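Glyoxalase/bleomycin resistance protein/dioxygenase (Nocardioides sp., PDB 4MYM) is of unproven function but probably acts as a metal-dependent enzyme or antibiotic-binding protein of the vicinal oxygen chelate superfamily. Local coordinates at residues Ile111-Phe125 with Pro128-Pro142. Residues are numbered along the deposited sequence; the frame is centred on the assembly and turned at random.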
ATOM      1  N   ILE A 111     -13.782 -15.467  -6.153  1.00 19.00           N
ATOM      2  CA  ILE A 111     -12.346 -15.567  -6.491  1.00 20.92           C
ATOM      3  C   ILE A 111     -12.169 -16.222  -7.873  1.00 21.21           C
ATOM      4  O   ILE A 111     -11.507 -15.673  -8.751  1.00 22.41           O
ATOM      5  CB  ILE A 111     -11.563 -16.330  -5.397  1.00 20.94           C
ATOM      6  CG1 ILE A 111     -11.614 -15.572  -4.070  1.00 21.91           C
ATOM      7  CG2 ILE A 111     -10.111 -16.587  -5.811  1.00 22.19           C
ATOM      8  CD1 ILE A 111     -10.909 -14.218  -4.057  1.00 22.10           C
ATOM      9  N   ASP A 112     -12.832 -17.351  -8.093  1.00 22.29           N
ATOM     10  CA  ASP A 112     -12.707 -18.048  -9.374  1.00 23.01           C
ATOM     11  C   ASP A 112     -13.255 -17.216 -10.522  1.00 21.61           C
ATOM     12  O   ASP A 112     -12.699 -17.230 -11.604  1.00 21.47           O
ATOM     13  CB  ASP A 112     -13.381 -19.419  -9.317  1.00 24.71           C
ATOM     14  CG  ASP A 112     -12.766 -20.322  -8.270  1.00 26.92           C
ATOM     15  OD1 ASP A 112     -13.004 -20.098  -7.067  1.00 30.01           O
ATOM     16  OD2 ASP A 112     -12.036 -21.274  -8.636  1.00 30.57           O
ATOM     17  N   THR A 113     -14.336 -16.469 -10.286  1.00 21.51           N
ATOM     18  CA  THR A 113     -14.873 -15.568 -11.291  1.00 21.32           C
ATOM     19  C   THR A 113     -13.901 -14.445 -11.627  1.00 20.87           C
ATOM     20  O   THR A 113     -13.671 -14.124 -12.801  1.00 21.75           O
ATOM     21  CB  THR A 113     -16.211 -14.929 -10.815  1.00 22.95           C
ATOM     22  OG1 THR A 113     -17.194 -15.957 -10.675  1.00 23.38           O
ATOM     23  CG2 THR A 113     -16.711 -13.949 -11.814  1.00 24.74           C
ATOM     24  N   ALA A 114     -13.347 -13.817 -10.599  1.00 19.51           N
ATOM     25  CA  ALA A 114     -12.370 -12.742 -10.820  1.00 19.12           C
ATOM     26  C   ALA A 114     -11.151 -13.260 -11.600  1.00 18.60           C
ATOM     27  O   ALA A 114     -10.671 -12.599 -12.518  1.00 18.74           O
ATOM     28  CB  ALA A 114     -11.937 -12.146  -9.485  1.00 19.14           C
ATOM     29  N   TYR A 115     -10.678 -14.441 -11.228  1.00 19.49           N
ATOM     30  CA  TYR A 115      -9.554 -15.110 -11.898  1.00 20.05           C
ATOM     31  C   TYR A 115      -9.784 -15.218 -13.411  1.00 21.68           C
ATOM     32  O   TYR A 115      -8.948 -14.791 -14.225  1.00 20.36           O
ATOM     33  CB  TYR A 115      -9.347 -16.486 -11.264  1.00 20.81           C
ATOM     34  CG  TYR A 115      -8.368 -17.384 -11.981  1.00 21.57           C
ATOM     35  CD1 TYR A 115      -7.000 -17.131 -11.929  1.00 22.58           C
ATOM     36  CD2 TYR A 115      -8.804 -18.489 -12.724  1.00 22.53           C
ATOM     37  CE1 TYR A 115      -6.091 -17.949 -12.577  1.00 23.07           C
ATOM     38  CE2 TYR A 115      -7.893 -19.322 -13.375  1.00 23.59           C
ATOM     39  CZ  TYR A 115      -6.537 -19.052 -13.292  1.00 24.24           C
ATOM     40  OH  TYR A 115      -5.608 -19.850 -13.940  1.00 24.12           O
ATOM     41  N   GLU A 116     -10.948 -15.737 -13.803  1.00 23.15           N
ATOM     42  CA  GLU A 116     -11.243 -15.878 -15.232  1.00 24.16           C
ATOM     43  C   GLU A 116     -11.344 -14.527 -15.956  1.00 23.35           C
ATOM     44  O   GLU A 116     -10.822 -14.391 -17.061  1.00 23.89           O
ATOM     45  CB  GLU A 116     -12.504 -16.735 -15.456  1.00 26.72           C
ATOM     46  CG  GLU A 116     -12.410 -18.155 -14.905  1.00 28.83           C
ATOM     47  CD  GLU A 116     -11.302 -19.016 -15.533  1.00 31.66           C
ATOM     48  OE1 GLU A 116     -10.698 -18.606 -16.545  1.00 34.55           O
ATOM     49  OE2 GLU A 116     -11.037 -20.125 -15.010  1.00 33.05           O
ATOM     50  N   ARG A 117     -11.961 -13.517 -15.335  1.00 23.50           N
ATOM     51  CA  ARG A 117     -12.083 -12.201 -15.963  1.00 25.71           C
ATOM     52  C   ARG A 117     -10.706 -11.557 -16.116  1.00 23.03           C
ATOM     53  O   ARG A 117     -10.372 -11.012 -17.168  1.00 22.48           O
ATOM     54  CB  ARG A 117     -13.005 -11.263 -15.150  1.00 29.95           C
ATOM     55  CG  ARG A 117     -14.466 -11.696 -15.120  1.00 36.05           C
ATOM     56  CD  ARG A 117     -15.389 -10.707 -14.403  1.00 40.41           C
ATOM     57  NE  ARG A 117     -16.796 -11.157 -14.411  1.00 47.31           N
ATOM     58  CZ  ARG A 117     -17.746 -10.762 -15.271  1.00 49.61           C
ATOM     59  NH1 ARG A 117     -17.491  -9.879 -16.240  1.00 50.55           N
ATOM     60  NH2 ARG A 117     -18.980 -11.250 -15.160  1.00 49.66           N
ATOM     61  N   LEU A 118      -9.898 -11.642 -15.065  1.00 20.66           N
ATOM     62  CA  LEU A 118      -8.571 -11.020 -15.086  1.00 20.91           C
ATOM     63  C   LEU A 118      -7.643 -11.740 -16.063  1.00 21.38           C
ATOM     64  O   LEU A 118      -6.910 -11.113 -16.827  1.00 20.27           O
ATOM     65  CB  LEU A 118      -7.971 -11.004 -13.678  1.00 21.39           C
ATOM     66  CG  LEU A 118      -8.574  -9.961 -12.724  1.00 22.25           C
ATOM     67  CD1 LEU A 118      -8.057 -10.170 -11.314  1.00 22.94           C
ATOM     68  CD2 LEU A 118      -8.241  -8.554 -13.191  1.00 23.49           C
ATOM     69  N   ARG A 119      -7.702 -13.061 -16.047  1.00 23.22           N
ATOM     70  CA  ARG A 119      -6.874 -13.862 -16.936  1.00 25.64           C
ATOM     71  C   ARG A 119      -7.195 -13.545 -18.386  1.00 25.56           C
ATOM     72  O   ARG A 119      -6.294 -13.437 -19.214  1.00 25.33           O
ATOM     73  CB  ARG A 119      -7.086 -15.346 -16.647  1.00 28.49           C
ATOM     74  CG  ARG A 119      -6.119 -16.234 -17.385  1.00 33.02           C
ATOM     75  CD  ARG A 119      -6.022 -17.579 -16.701  1.00 36.44           C
ATOM     76  NE  ARG A 119      -5.733 -18.634 -17.666  1.00 42.28           N
ATOM     77  CZ  ARG A 119      -6.560 -19.627 -17.996  1.00 44.34           C
ATOM     78  NH1 ARG A 119      -7.766 -19.745 -17.442  1.00 46.83           N
ATOM     79  NH2 ARG A 119      -6.166 -20.521 -18.891  1.00 48.67           N
ATOM     80  N   ALA A 120      -8.479 -13.355 -18.676  1.00 25.89           N
ATOM     81  CA  ALA A 120      -8.937 -12.958 -20.016  1.00 26.94           C
ATOM     82  C   ALA A 120      -8.399 -11.589 -20.447  1.00 28.00           C
ATOM     83  O   ALA A 120      -8.270 -11.317 -21.644  1.00 26.15           O
ATOM     84  CB  ALA A 120     -10.467 -12.977 -20.072  1.00 27.52           C
ATOM     85  N   ARG A 121      -8.071 -10.728 -19.487  1.00 28.50           N
ATOM     86  CA  ARG A 121      -7.493  -9.424 -19.812  1.00 29.47           C
ATOM     87  C   ARG A 121      -5.972  -9.435 -19.857  1.00 27.63           C
ATOM     88  O   ARG A 121      -5.363  -8.389 -20.046  1.00 26.92           O
ATOM     89  CB  ARG A 121      -7.961  -8.355 -18.818  1.00 31.13           C
ATOM     90  CG  ARG A 121      -9.458  -8.111 -18.833  1.00 34.65           C
ATOM     91  CD  ARG A 121      -9.840  -6.866 -18.035  1.00 37.73           C
ATOM     92  NE  ARG A 121     -11.176  -7.014 -17.448  1.00 41.21           N
ATOM     93  CZ  ARG A 121     -11.456  -7.094 -16.143  1.00 42.17           C
ATOM     94  NH1 ARG A 121     -10.499  -7.003 -15.215  1.00 43.02           N
ATOM     95  NH2 ARG A 121     -12.723  -7.240 -15.754  1.00 42.79           N
ATOM     96  N   GLY A 122      -5.350 -10.595 -19.673  1.00 26.68           N
ATOM     97  CA  GLY A 122      -3.898 -10.695 -19.760  1.00 26.00           C
ATOM     98  C   GLY A 122      -3.160 -10.654 -18.434  1.00 25.79           C
ATOM     99  O   GLY A 122      -1.935 -10.561 -18.430  1.00 25.21           O
ATOM    100  N   ILE A 123      -3.882 -10.723 -17.311  1.00 23.64           N
ATOM    101  CA  ILE A 123      -3.242 -10.856 -16.006  1.00 22.82           C
ATOM    102  C   ILE A 123      -2.679 -12.269 -15.907  1.00 23.34           C
ATOM    103  O   ILE A 123      -3.350 -13.236 -16.272  1.00 22.79           O
ATOM    104  CB  ILE A 123      -4.220 -10.599 -14.842  1.00 21.93           C
ATOM    105  CG1 ILE A 123      -4.673  -9.135 -14.824  1.00 22.75           C
ATOM    106  CG2 ILE A 123      -3.598 -10.958 -13.500  1.00 22.38           C
ATOM    107  CD1 ILE A 123      -3.579  -8.123 -14.521  1.00 22.68           C
ATOM    108  N   GLU A 124      -1.442 -12.368 -15.430  1.00 24.15           N
ATOM    109  CA  GLU A 124      -0.741 -13.647 -15.292  1.00 24.94           C
ATOM    110  C   GLU A 124      -0.653 -13.998 -13.834  1.00 24.56           C
ATOM    111  O   GLU A 124      -0.084 -13.249 -13.047  1.00 26.25           O
ATOM    112  CB  GLU A 124       0.669 -13.545 -15.874  1.00 26.15           C
ATOM    113  CG  GLU A 124       0.680 -13.158 -17.337  1.00 28.70           C
ATOM    114  CD  GLU A 124       2.071 -13.159 -17.947  1.00 32.43           C
ATOM    115  OE1 GLU A 124       3.037 -13.523 -17.246  1.00 35.81           O
ATOM    116  OE2 GLU A 124       2.191 -12.823 -19.146  1.00 35.79           O
ATOM    117  N   PHE A 125      -1.199 -15.147 -13.466  1.00 22.03           N
ATOM    118  CA  PHE A 125      -1.273 -15.533 -12.080  1.00 20.64           C
ATOM    119  C   PHE A 125      -0.177 -16.516 -11.723  1.00 21.33           C
ATOM    120  O   PHE A 125       0.238 -17.324 -12.560  1.00 21.00           O
ATOM    121  CB  PHE A 125      -2.632 -16.163 -11.807  1.00 20.52           C
ATOM    122  CG  PHE A 125      -3.751 -15.180 -11.817  1.00 19.69           C
ATOM    123  CD1 PHE A 125      -4.427 -14.881 -12.990  1.00 19.23           C
ATOM    124  CD2 PHE A 125      -4.120 -14.535 -10.641  1.00 20.26           C
ATOM    125  CE1 PHE A 125      -5.454 -13.950 -12.992  1.00 19.33           C
ATOM    126  CE2 PHE A 125      -5.155 -13.620 -10.638  1.00 19.31           C
ATOM    127  CZ  PHE A 125      -5.820 -13.328 -11.808  1.00 19.67           C
ATOM    128  N   PRO A 128      -3.469 -21.102 -10.282  1.00 21.71           N
ATOM    129  CA  PRO A 128      -4.925 -20.952 -10.289  1.00 21.53           C
ATOM    130  C   PRO A 128      -5.461 -20.816  -8.882  1.00 20.31           C
ATOM    131  O   PRO A 128      -4.743 -21.089  -7.914  1.00 18.51           O
ATOM    132  CB  PRO A 128      -5.425 -22.281 -10.902  1.00 21.67           C
ATOM    133  CG  PRO A 128      -4.258 -22.808 -11.664  1.00 22.11           C
ATOM    134  CD  PRO A 128      -3.052 -22.394 -10.855  1.00 22.02           C
ATOM    135  N   PRO A 129      -6.754 -20.452  -8.753  1.00 20.48           N
ATOM    136  CA  PRO A 129      -7.382 -20.359  -7.451  1.00 20.66           C
ATOM    137  C   PRO A 129      -7.095 -21.579  -6.587  1.00 21.18           C
ATOM    138  O   PRO A 129      -7.091 -22.706  -7.095  1.00 21.34           O
ATOM    139  CB  PRO A 129      -8.874 -20.275  -7.794  1.00 20.25           C
ATOM    140  CG  PRO A 129      -8.908 -19.587  -9.110  1.00 20.36           C
ATOM    141  CD  PRO A 129      -7.666 -20.053  -9.839  1.00 20.51           C
ATOM    142  N   ALA A 130      -6.824 -21.357  -5.308  1.00 20.90           N
ATOM    143  CA  ALA A 130      -6.622 -22.461  -4.361  1.00 21.15           C
ATOM    144  C   ALA A 130      -6.990 -22.036  -2.963  1.00 22.14           C
ATOM    145  O   ALA A 130      -7.037 -20.838  -2.663  1.00 21.89           O
ATOM    146  CB  ALA A 130      -5.173 -22.945  -4.398  1.00 21.90           C
ATOM    147  N   ASP A 131      -7.249 -23.028  -2.114  1.00 21.69           N
ATOM    148  CA  ASP A 131      -7.466 -22.820  -0.693  1.00 23.76           C
ATOM    149  C   ASP A 131      -6.140 -22.905   0.043  1.00 24.79           C
ATOM    150  O   ASP A 131      -5.326 -23.814  -0.196  1.00 24.78           O
ATOM    151  CB  ASP A 131      -8.456 -23.850  -0.138  1.00 24.53           C
ATOM    152  CG  ASP A 131      -9.835 -23.730  -0.765  1.00 26.07           C
ATOM    153  OD1 ASP A 131     -10.117 -22.700  -1.429  1.00 27.13           O
ATOM    154  OD2 ASP A 131     -10.650 -24.652  -0.579  1.00 27.51           O
ATOM    155  N   TYR A 132      -5.912 -21.946   0.935  1.00 22.85           N
ATOM    156  CA  TYR A 132      -4.652 -21.854   1.641  1.00 22.36           C
ATOM    157  C   TYR A 132      -4.829 -22.173   3.116  1.00 23.26           C
ATOM    158  O   TYR A 132      -5.942 -22.107   3.639  1.00 23.86           O
ATOM    159  CB  TYR A 132      -4.036 -20.462   1.432  1.00 21.45           C
ATOM    160  CG  TYR A 132      -3.517 -20.322   0.022  1.00 20.68           C
ATOM    161  CD1 TYR A 132      -2.194 -20.639  -0.283  1.00 19.89           C
ATOM    162  CD2 TYR A 132      -4.371 -19.975  -1.016  1.00 19.20           C
ATOM    163  CE1 TYR A 132      -1.725 -20.556  -1.572  1.00 19.57           C
ATOM    164  CE2 TYR A 132      -3.909 -19.885  -2.313  1.00 19.25           C
ATOM    165  CZ  TYR A 132      -2.584 -20.178  -2.581  1.00 18.40           C
ATOM    166  OH  TYR A 132      -2.139 -20.097  -3.857  1.00 18.02           O
ATOM    167  N   PRO A 133      -3.721 -22.502   3.803  1.00 24.38           N
ATOM    168  CA  PRO A 133      -3.817 -22.959   5.196  1.00 25.38           C
ATOM    169  C   PRO A 133      -4.276 -21.902   6.193  1.00 25.86           C
ATOM    170  O   PRO A 133      -4.536 -22.234   7.351  1.00 25.30           O
ATOM    171  CB  PRO A 133      -2.391 -23.412   5.519  1.00 25.73           C
ATOM    172  CG  PRO A 133      -1.526 -22.766   4.495  1.00 25.88           C
ATOM    173  CD  PRO A 133      -2.358 -22.666   3.266  1.00 24.52           C
ATOM    174  N   TRP A 134      -4.370 -20.647   5.752  1.00 24.46           N
ATOM    175  CA  TRP A 134      -4.902 -19.575   6.602  1.00 23.21           C
ATOM    176  C   TRP A 134      -6.404 -19.327   6.389  1.00 23.41           C
ATOM    177  O   TRP A 134      -6.910 -18.256   6.720  1.00 22.35           O
ATOM    178  CB  TRP A 134      -4.114 -18.284   6.388  1.00 22.18           C
ATOM    179  CG  TRP A 134      -3.864 -17.938   4.971  1.00 21.14           C
ATOM    180  CD1 TRP A 134      -4.684 -17.251   4.143  1.00 20.83           C
ATOM    181  CD2 TRP A 134      -2.687 -18.239   4.220  1.00 20.37           C
ATOM    182  NE1 TRP A 134      -4.101 -17.107   2.904  1.00 21.03           N
ATOM    183  CE2 TRP A 134      -2.869 -17.707   2.928  1.00 19.98           C
ATOM    184  CE3 TRP A 134      -1.499 -18.919   4.508  1.00 20.33           C
ATOM    185  CZ2 TRP A 134      -1.914 -17.829   1.935  1.00 19.80           C
ATOM    186  CZ3 TRP A 134      -0.547 -19.039   3.515  1.00 19.13           C
ATOM    187  CH2 TRP A 134      -0.757 -18.495   2.245  1.00 19.51           C
ATOM    188  N   ASN A 135      -7.103 -20.319   5.836  1.00 24.34           N
ATOM    189  CA  ASN A 135      -8.571 -20.322   5.736  1.00 23.97           C
ATOM    190  C   ASN A 135      -9.147 -19.311   4.735  1.00 23.43           C
ATOM    191  O   ASN A 135     -10.260 -18.770   4.924  1.00 22.19           O
ATOM    192  CB  ASN A 135      -9.216 -20.157   7.129  1.00 25.43           C
ATOM    193  CG  ASN A 135     -10.600 -20.782   7.201  1.00 26.63           C
ATOM    194  OD1 ASN A 135     -11.585 -20.160   7.644  1.00 28.39           O
ATOM    195  ND2 ASN A 135     -10.689 -21.997   6.724  1.00 25.26           N
ATOM    196  N   ALA A 136      -8.401 -19.106   3.650  1.00 21.83           N
ATOM    197  CA  ALA A 136      -8.824 -18.250   2.547  1.00 20.55           C
ATOM    198  C   ALA A 136      -8.588 -18.917   1.214  1.00 20.30           C
ATOM    199  O   ALA A 136      -7.658 -19.720   1.061  1.00 20.81           O
ATOM    200  CB  ALA A 136      -8.089 -16.912   2.596  1.00 20.51           C
ATOM    201  N   ARG A 137      -9.435 -18.568   0.240  1.00 20.02           N
ATOM    202  CA  ARG A 137      -9.236 -18.924  -1.136  1.00 19.85           C
ATOM    203  C   ARG A 137      -8.631 -17.694  -1.813  1.00 19.82           C
ATOM    204  O   ARG A 137      -9.213 -16.603  -1.749  1.00 19.11           O
ATOM    205  CB  ARG A 137     -10.562 -19.332  -1.786  1.00 20.75           C
ATOM    206  CG  ARG A 137     -10.453 -19.703  -3.252  1.00 20.99           C
ATOM    207  CD  ARG A 137     -11.679 -20.480  -3.721  1.00 21.35           C
ATOM    208  NE  ARG A 137     -11.499 -21.093  -5.028  1.00 21.27           N
ATOM    209  CZ  ARG A 137     -10.960 -22.296  -5.250  1.00 22.34           C
ATOM    210  NH1 ARG A 137     -10.505 -23.040  -4.257  1.00 22.70           N
ATOM    211  NH2 ARG A 137     -10.868 -22.759  -6.497  1.00 22.19           N
ATOM    212  N   CYS A 138      -7.455 -17.874  -2.419  1.00 18.98           N
ATOM    213  CA  CYS A 138      -6.637 -16.760  -2.914  1.00 19.17           C
ATOM    214  C   CYS A 138      -6.122 -16.933  -4.316  1.00 18.94           C
ATOM    215  O   CYS A 138      -5.915 -18.064  -4.793  1.00 18.64           O
ATOM    216  CB  CYS A 138      -5.414 -16.554  -2.019  1.00 19.38           C
ATOM    217  SG  CYS A 138      -5.797 -16.429  -0.279  1.00 19.73           S
ATOM    218  N   ILE A 139      -5.889 -15.794  -4.968  1.00 18.38           N
ATOM    219  CA  ILE A 139      -5.142 -15.748  -6.210  1.00 17.77           C
ATOM    220  C   ILE A 139      -4.105 -14.625  -6.110  1.00 17.36           C
ATOM    221  O   ILE A 139      -4.329 -13.607  -5.438  1.00 16.46           O
ATOM    222  CB  ILE A 139      -6.048 -15.557  -7.440  1.00 17.41           C
ATOM    223  CG1 ILE A 139      -6.967 -14.337  -7.275  1.00 17.02           C
ATOM    224  CG2 ILE A 139      -6.864 -16.838  -7.662  1.00 18.13           C
ATOM    225  CD1 ILE A 139      -7.942 -14.136  -8.416  1.00 16.93           C
ATOM    226  N   TYR A 140      -2.964 -14.840  -6.756  1.00 16.00           N
ATOM    227  CA  TYR A 140      -1.836 -13.894  -6.707  1.00 15.47           C
ATOM    228  C   TYR A 140      -1.340 -13.576  -8.124  1.00 15.93           C
ATOM    229  O   TYR A 140      -1.283 -14.471  -8.970  1.00 14.94           O
ATOM    230  CB  TYR A 140      -0.713 -14.497  -5.870  1.00 15.71           C
ATOM    231  CG  TYR A 140      -1.106 -14.794  -4.449  1.00 15.92           C
ATOM    232  CD1 TYR A 140      -1.074 -13.802  -3.482  1.00 15.98           C
ATOM    233  CD2 TYR A 140      -1.515 -16.067  -4.067  1.00 16.23           C
ATOM    234  CE1 TYR A 140      -1.436 -14.067  -2.176  1.00 16.50           C
ATOM    235  CE2 TYR A 140      -1.874 -16.344  -2.766  1.00 16.51           C
ATOM    236  CZ  TYR A 140      -1.847 -15.339  -1.830  1.00 17.03           C
ATOM    237  OH  TYR A 140      -2.223 -15.608  -0.552  1.00 17.94           O
ATOM    238  N   PHE A 141      -1.019 -12.305  -8.394  1.00 14.77           N
ATOM    239  CA  PHE A 141      -0.445 -11.876  -9.655  1.00 15.74           C
ATOM    240  C   PHE A 141       0.527 -10.709  -9.470  1.00 16.54           C
ATOM    241  O   PHE A 141       0.296  -9.848  -8.612  1.00 16.59           O
ATOM    242  CB  PHE A 141      -1.512 -11.534 -10.720  1.00 15.41           C
ATOM    243  CG  PHE A 141      -2.452 -10.406 -10.352  1.00 15.90           C
ATOM    244  CD1 PHE A 141      -2.224  -9.112 -10.813  1.00 16.21           C
ATOM    245  CD2 PHE A 141      -3.599 -10.652  -9.616  1.00 15.90           C
ATOM    246  CE1 PHE A 141      -3.104  -8.085 -10.519  1.00 16.70           C
ATOM    247  CE2 PHE A 141      -4.489  -9.628  -9.321  1.00 16.23           C
ATOM    248  CZ  PHE A 141      -4.242  -8.347  -9.773  1.00 16.30           C
ATOM    249  N   PRO A 142       1.624 -10.693 -10.254  1.00 17.79           N
ATOM    250  CA  PRO A 142       2.551  -9.567 -10.245  1.00 17.51           C
ATOM    251  C   PRO A 142       1.999  -8.344 -10.975  1.00 17.75           C
ATOM    252  O   PRO A 142       1.258  -8.471 -11.954  1.00 17.53           O
ATOM    253  CB  PRO A 142       3.761 -10.108 -11.012  1.00 18.05           C
ATOM    254  CG  PRO A 142       3.168 -11.049 -12.004  1.00 17.57           C
ATOM    255  CD  PRO A 142       1.968 -11.660 -11.325  1.00 18.15           C
TER
HETATM  256  O   HOH W   1       0.049 -10.038 -14.101  1.00 22.71           O
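Pro129 directs its CD onto the centre of one face of the Tyr115 ring, 3.4 Å from the ring centroid, a CH-pi contact, while CB of Phe125 meets the tyrosine's edge. The Phe125 ring has Tyr115 CD1 over one face and Ile123 CG2 on the opposite one; the edge of Phe141 points at the face that Ile123 also covers, in an offset edge-to-face pair, planes 71° apart, with Phe125 CE2 3.5 Å from Phe141 CD2. Ile123 CG2 also covers a face of the Phe141 ring. Swung between backbone N and carbonyl carbon (chi1 61°), that ring packs near the C-terminal end of the helix, where Leu118 CD1 approaches it, and stacks on Trp149 of the adjacent strand. Ile139 fills the middle, its CG2 3.7 Å from Ile111 CG2 and its CD1 against Phe125. Helix 108-120 thus packs on one face of its sheet, running nearly parallel to strand 136-142 at 16°, as in the beta-alpha-beta-beta-beta modules of the glyoxalase fold. At the outer margin the extended Arg137 grips Asp112 side-on: Arg137 NE reaches Asp112 OD1 at 2.7 Å and Arg137 NH2 the syn lone pair of Asp112 OD2 at 2.9 Å. Arg137 NH1 bonds Asp131 OD1 at 2.9 Å, from above that carboxylate's plane. Three bonds fix the guanidinium's rotation, and its shared charge probably favours the ionised form of both aspartates; this salt-bridge network ties helix to hairpin beside an apolar core.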